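Local structure of galactan 1,3-beta-galactosidase (Phanerochaete chrysosporium, 7BYX) at residues G183-A188 with S203-W208; S352-L357 with S394-L399. The protein probably hydrolyses beta-1,3-galactan from chain ends as a family 43 glycoside hydrolase that also carries a family 35 carbohydrate-binding module. The protein carries 1 engineered substitution. All coordinates share one frame; numbering follows the deposited sequence.

The two contacts lie in different domains, on opposite sides of the chain's centre. Their centres are about 31 Å apart and they share no strand. Interaction 1 belongs to the family 43 glycosidase domain, next to residues that bind galactose. Interaction 2 belongs to the carbohydrate-binding module and joins the two neighbouring strands 351-360 and 392-401. Both are antiparallel and partly buried. Interaction 1 is short: two backbone bonds, then hydroxyls, a histidine ring and a water. Interaction 2 is a long, regular pairing with six backbone bonds. One face is mainly aliphatic and turned to the inside of the module; the other carries a tryptophan, a proline and an exposed lysine.

Interaction 1 of 2, residues G183-A188 with S203-W208; sequences GATLAA and SHTSGW. Engineered in segment 183-188: A187 (natural residue Glu).
L186 CG lies anti to its carbonyl carbon (chi1 -67°), and H204 CG takes the matching position on its own residue (chi1 -83°). These turns bring L186 CD2 over one face of the imidazole, 4.0 Å from the ring centroid, in a CH-pi contact. The ring edge faces the backbone of 184-185. H204 CD2 is 3.2 Å from A184 O, which lies in the ring plane, and 3.1 Å from T185 O.

The strands pair antiparallel at A187 and S203. A187 N gives a nearly straight bond to S203 O (2.7 Å, 168°). S203 N returns a more bent one to A187 O (2.9 Å). In both, the donor sits above the carbonyl plane. A187 is engineered; the natural residue is Glu. Its methyl meets S203 OG at 3.5 Å and also touches T205 CG2. Farther out, one water bridges T185 OG1 and T205 OG1.

S203 OG donates to H204 O at 2.6 Å and is itself bonded to Q242 NE2. H204 O has a second donor in N211 ND2. With an alanine in place of S203, Q242 NE2 would probably lose an acceptor and H204 O one of its two donors.

The contact lies in the fourth blade of the five-bladed beta-propeller of this family. A188 N bonds to D137 OD2, and D137 and Q242 both bind galactose. The hydroxyl of S203 therefore links the 203-204 backbone to Q242, which is consistent with a second-shell role for S203 in positioning that amide.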
loop_
_atom_site.group_PDB
_atom_site.type_symbol
_atom_site.label_atom_id
_atom_site.label_comp_id
_atom_site.label_asym_id
_atom_site.label_seq_id
_atom_site.Cartn_x
_atom_site.Cartn_y
_atom_site.Cartn_z
ATOM N N GLY A 183 -2.981 -22.736 -10.139
ATOM C CA GLY A 183 -1.712 -22.232 -10.610
ATOM C C GLY A 183 -1.681 -20.751 -10.875
ATOM O O GLY A 183 -0.758 -20.280 -11.550
ATOM N N ALA A 184 -2.668 -20.000 -10.371
ATOM C CA ALA A 184 -2.660 -18.550 -10.507
ATOM C C ALA A 184 -1.550 -17.889 -9.693
ATOM O O ALA A 184 -1.131 -16.784 -10.044
ATOM C CB ALA A 184 -4.012 -17.980 -10.094
ATOM N N THR A 185 -1.047 -18.561 -8.654
ATOM C CA THR A 185 -0.079 -18.021 -7.684
ATOM C C THR A 185 -0.375 -16.568 -7.320
ATOM O O THR A 185 0.463 -15.677 -7.464
ATOM C CB THR A 185 1.372 -18.163 -8.171
ATOM O OG1 THR A 185 1.607 -17.308 -9.302
ATOM C CG2 THR A 185 1.695 -19.614 -8.532
ATOM N N LEU A 186 -1.585 -16.346 -6.809
ATOM C CA LEU A 186 -2.022 -15.019 -6.406
ATOM C C LEU A 186 -1.840 -14.806 -4.909
ATOM O O LEU A 186 -1.965 -15.736 -4.107
ATOM C CB LEU A 186 -3.485 -14.794 -6.784
ATOM C CG LEU A 186 -3.674 -14.750 -8.297
ATOM C CD1 LEU A 186 -5.133 -14.466 -8.620
ATOM C CD2 LEU A 186 -2.737 -13.695 -8.888
ATOM N N ALA A 187 -1.563 -13.559 -4.535
ATOM C CA ALA A 187 -1.450 -13.165 -3.133
ATOM C C ALA A 187 -2.158 -11.828 -2.946
ATOM O O ALA A 187 -2.683 -11.239 -3.898
ATOM C CB ALA A 187 0.012 -13.082 -2.688
ATOM N N ALA A 188 -2.192 -11.368 -1.699
ATOM C CA ALA A 188 -2.706 -10.060 -1.303
ATOM C C ALA A 188 -4.035 -9.692 -1.990
ATOM O O ALA A 188 -4.136 -8.631 -2.603
ATOM C CB ALA A 188 -1.654 -8.983 -1.556
ATOM N N SER A 203 -1.912 -9.442 -5.988
ATOM C CA SER A 203 -0.529 -9.564 -6.422
ATOM C C SER A 203 -0.222 -10.998 -6.831
ATOM O O SER A 203 -1.014 -11.920 -6.634
ATOM C CB SER A 203 0.425 -9.099 -5.307
ATOM O OG SER A 203 0.816 -10.176 -4.495
ATOM N N HIS A 204 0.938 -11.182 -7.432
ATOM C CA HIS A 204 1.547 -12.496 -7.508
ATOM C C HIS A 204 2.460 -12.700 -6.295
ATOM O O HIS A 204 2.591 -11.835 -5.424
ATOM C CB HIS A 204 2.291 -12.646 -8.835
ATOM C CG HIS A 204 1.400 -13.029 -9.969
ATOM N ND1 HIS A 204 1.101 -12.171 -11.005
ATOM C CD2 HIS A 204 0.697 -14.164 -10.202
ATOM C CE1 HIS A 204 0.284 -12.774 -11.851
ATOM N NE2 HIS A 204 0.020 -13.984 -11.387
ATOM N N THR A 205 3.120 -13.847 -6.238
ATOM C CA THR A 205 3.938 -14.217 -5.088
ATOM C C THR A 205 5.405 -14.005 -5.436
ATOM O O THR A 205 5.948 -14.706 -6.289
ATOM C CB THR A 205 3.689 -15.669 -4.684
ATOM O OG1 THR A 205 3.999 -16.530 -5.791
ATOM C CG2 THR A 205 2.244 -15.866 -4.297
ATOM N N SER A 206 6.053 -13.051 -4.758
ATOM C CA SER A 206 7.483 -12.831 -4.962
ATOM C C SER A 206 8.139 -12.346 -3.668
ATOM O O SER A 206 9.038 -11.498 -3.692
ATOM C CB SER A 206 7.737 -11.836 -6.100
ATOM O OG SER A 206 7.067 -10.595 -5.859
ATOM N N GLY A 207 7.699 -12.874 -2.527
ATOM C CA GLY A 207 8.319 -12.504 -1.270
ATOM C C GLY A 207 8.026 -11.060 -0.899
ATOM O O GLY A 207 6.931 -10.535 -1.130
ATOM N N TRP A 208 9.020 -10.405 -0.292
ATOM C CA TRP A 208 8.876 -8.986 0.024
ATOM C C TRP A 208 8.918 -8.123 -1.234
ATOM O O TRP A 208 8.522 -6.954 -1.188
ATOM C CB TRP A 208 9.980 -8.531 0.986
ATOM C CG TRP A 208 9.918 -9.159 2.341
ATOM C CD1 TRP A 208 10.850 -9.986 2.906
ATOM C CD2 TRP A 208 8.867 -9.014 3.309
ATOM N NE1 TRP A 208 10.440 -10.360 4.166
ATOM C CE2 TRP A 208 9.227 -9.779 4.433
ATOM C CE3 TRP A 208 7.664 -8.309 3.334
ATOM C CZ2 TRP A 208 8.420 -9.865 5.564
ATOM C CZ3 TRP A 208 6.868 -8.395 4.446
ATOM C CH2 TRP A 208 7.245 -9.165 5.551
HETATM O O HOH W 1 4.044 -15.805 -8.993
#

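Interaction 2 of 2, residues S352-L357 with S394-L399; sequences SHWVAL and SVPVKL
H353, V355 and L357 each exchange two backbone hydrogen bonds with L399, V397 and V395 in turn. The shortest is V355 N to V397 O at 2.7 Å, and the straightest is L357 N to V395 O (2.9 Å, 175°). Between these pairs, alpha C-H groups point at carbonyl oxygens, as with P396 CA and V355 O at 3.4 Å.

On the face of W354 and K398, the lysine chain leaves with CG anti to the backbone N (chi1 -175°) and then bends over the indole. K398 CD sits 3.6 Å from the centroid of the five-membered ring, only 7° off its normal. K398 CE goes on to S352 CB. P396 CB meets W354 CE3 obliquely at 3.8 Å. Loop residues V4 and A7 also touch W354, so the N-terminal part of the chain packs here.

The other face is mainly aliphatic. V355 CG2 meets L399 CD1 at 3.7 Å, the two side chains crossing at about a right angle. L357 CD1 touches V397 CG1 at 3.9 Å. L357, V397 and L399 reach V369, V371, V373, V379 and V381 on strands 367-373 and 379-383.

Strand 392-401 is one of the two edge strands of its four-stranded sheet. Two antiparallel sheets closing on an aliphatic interior form the beta-sandwich of family 35 carbohydrate-binding modules.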
loop_
_atom_site.group_PDB
_atom_site.type_symbol
_atom_site.label_atom_id
_atom_site.label_comp_id
_atom_site.label_asym_id
_atom_site.label_seq_id
_atom_site.Cartn_x
_atom_site.Cartn_y
_atom_site.Cartn_z
ATOM N N SER A 352 5.777 25.411 3.360
ATOM C CA SER A 352 6.075 24.001 3.128
ATOM C C SER A 352 5.412 23.518 1.846
ATOM O O SER A 352 4.270 23.875 1.548
ATOM C CB SER A 352 5.588 23.155 4.301
ATOM O OG SER A 352 6.626 22.999 5.235
ATOM N N HIS A 353 6.136 22.694 1.091
ATOM C CA HIS A 353 5.642 22.155 -0.168
ATOM C C HIS A 353 6.107 20.721 -0.328
ATOM O O HIS A 353 7.290 20.422 -0.128
ATOM C CB HIS A 353 6.125 22.994 -1.355
ATOM C CG HIS A 353 5.484 24.341 -1.424
ATOM N ND1 HIS A 353 4.260 24.553 -2.026
ATOM C CD2 HIS A 353 5.880 25.542 -0.938
ATOM C CE1 HIS A 353 3.934 25.828 -1.918
ATOM N NE2 HIS A 353 4.899 26.450 -1.263
ATOM N N TRP A 354 5.177 19.842 -0.693
ATOM C CA TRP A 354 5.553 18.491 -1.067
ATOM C C TRP A 354 6.225 18.507 -2.428
ATOM O O TRP A 354 5.791 19.210 -3.338
ATOM C CB TRP A 354 4.324 17.586 -1.100
ATOM C CG TRP A 354 3.903 17.116 0.260
ATOM C CD1 TRP A 354 2.794 17.510 0.958
ATOM C CD2 TRP A 354 4.599 16.182 1.095
ATOM N NE1 TRP A 354 2.744 16.855 2.164
ATOM C CE2 TRP A 354 3.845 16.043 2.280
ATOM C CE3 TRP A 354 5.778 15.441 0.950
ATOM C CZ2 TRP A 354 4.234 15.199 3.322
ATOM C CZ3 TRP A 354 6.159 14.599 1.976
ATOM C CH2 TRP A 354 5.392 14.490 3.155
ATOM N N VAL A 355 7.305 17.746 -2.567
ATOM C CA VAL A 355 8.027 17.651 -3.828
ATOM C C VAL A 355 8.197 16.173 -4.139
ATOM O O VAL A 355 8.721 15.417 -3.309
ATOM C CB VAL A 355 9.401 18.354 -3.786
ATOM C CG1 VAL A 355 10.035 18.339 -5.166
ATOM C CG2 VAL A 355 9.281 19.778 -3.270
ATOM N N ALA A 356 7.759 15.756 -5.318
ATOM C CA ALA A 356 7.943 14.382 -5.738
ATOM C C ALA A 356 9.231 14.266 -6.554
ATOM O O ALA A 356 9.462 15.040 -7.485
ATOM C CB ALA A 356 6.727 13.901 -6.532
ATOM N N LEU A 357 10.071 13.311 -6.180
ATOM C CA LEU A 357 11.335 13.032 -6.860
ATOM C C LEU A 357 11.121 11.818 -7.755
ATOM O O LEU A 357 10.879 10.720 -7.259
ATOM C CB LEU A 357 12.442 12.761 -5.836
ATOM C CG LEU A 357 13.258 13.912 -5.225
ATOM C CD1 LEU A 357 12.395 15.145 -4.987
ATOM C CD2 LEU A 357 14.028 13.509 -3.944
ATOM N N SER A 394 8.414 7.460 -8.105
ATOM C CA SER A 394 8.568 8.696 -7.346
ATOM C C SER A 394 8.433 8.456 -5.845
ATOM O O SER A 394 7.642 7.615 -5.411
ATOM C CB SER A 394 7.541 9.754 -7.773
ATOM O OG SER A 394 6.240 9.333 -7.431
ATOM N N VAL A 395 9.219 9.202 -5.069
ATOM C CA VAL A 395 9.105 9.290 -3.615
ATOM C C VAL A 395 8.940 10.757 -3.225
ATOM O O VAL A 395 9.508 11.641 -3.882
ATOM C CB VAL A 395 10.324 8.674 -2.910
ATOM C CG1 VAL A 395 10.312 7.154 -3.028
ATOM C CG2 VAL A 395 11.615 9.254 -3.461
ATOM N N PRO A 396 8.178 11.066 -2.181
ATOM C CA PRO A 396 7.957 12.466 -1.809
ATOM C C PRO A 396 8.920 12.963 -0.737
ATOM O O PRO A 396 9.445 12.206 0.081
ATOM C CB PRO A 396 6.525 12.431 -1.264
ATOM C CG PRO A 396 6.497 11.041 -0.522
ATOM C CD PRO A 396 7.404 10.131 -1.336
ATOM N N VAL A 397 9.133 14.276 -0.744
ATOM C CA VAL A 397 9.875 14.957 0.305
ATOM C C VAL A 397 9.244 16.328 0.506
ATOM O O VAL A 397 8.801 16.973 -0.449
ATOM C CB VAL A 397 11.386 15.057 -0.019
ATOM C CG1 VAL A 397 11.625 15.853 -1.276
ATOM C CG2 VAL A 397 12.174 15.644 1.172
ATOM N N LYS A 398 9.170 16.753 1.762
ATOM C CA LYS A 398 8.545 18.015 2.129
ATOM C C LYS A 398 9.632 19.070 2.319
ATOM O O LYS A 398 10.482 18.935 3.205
ATOM C CB LYS A 398 7.722 17.842 3.400
ATOM C CG LYS A 398 6.943 19.054 3.789
ATOM C CD LYS A 398 5.631 19.100 3.044
ATOM C CE LYS A 398 4.515 19.610 3.964
ATOM N NZ LYS A 398 4.571 18.852 5.263
ATOM N N LEU A 399 9.624 20.098 1.479
ATOM C CA LEU A 399 10.649 21.127 1.520
ATOM C C LEU A 399 10.025 22.479 1.821
ATOM O O LEU A 399 8.924 22.787 1.350
ATOM C CB LEU A 399 11.407 21.203 0.204
ATOM C CG LEU A 399 12.036 19.930 -0.332
ATOM C CD1 LEU A 399 12.577 20.215 -1.725
ATOM C CD2 LEU A 399 13.141 19.424 0.607
#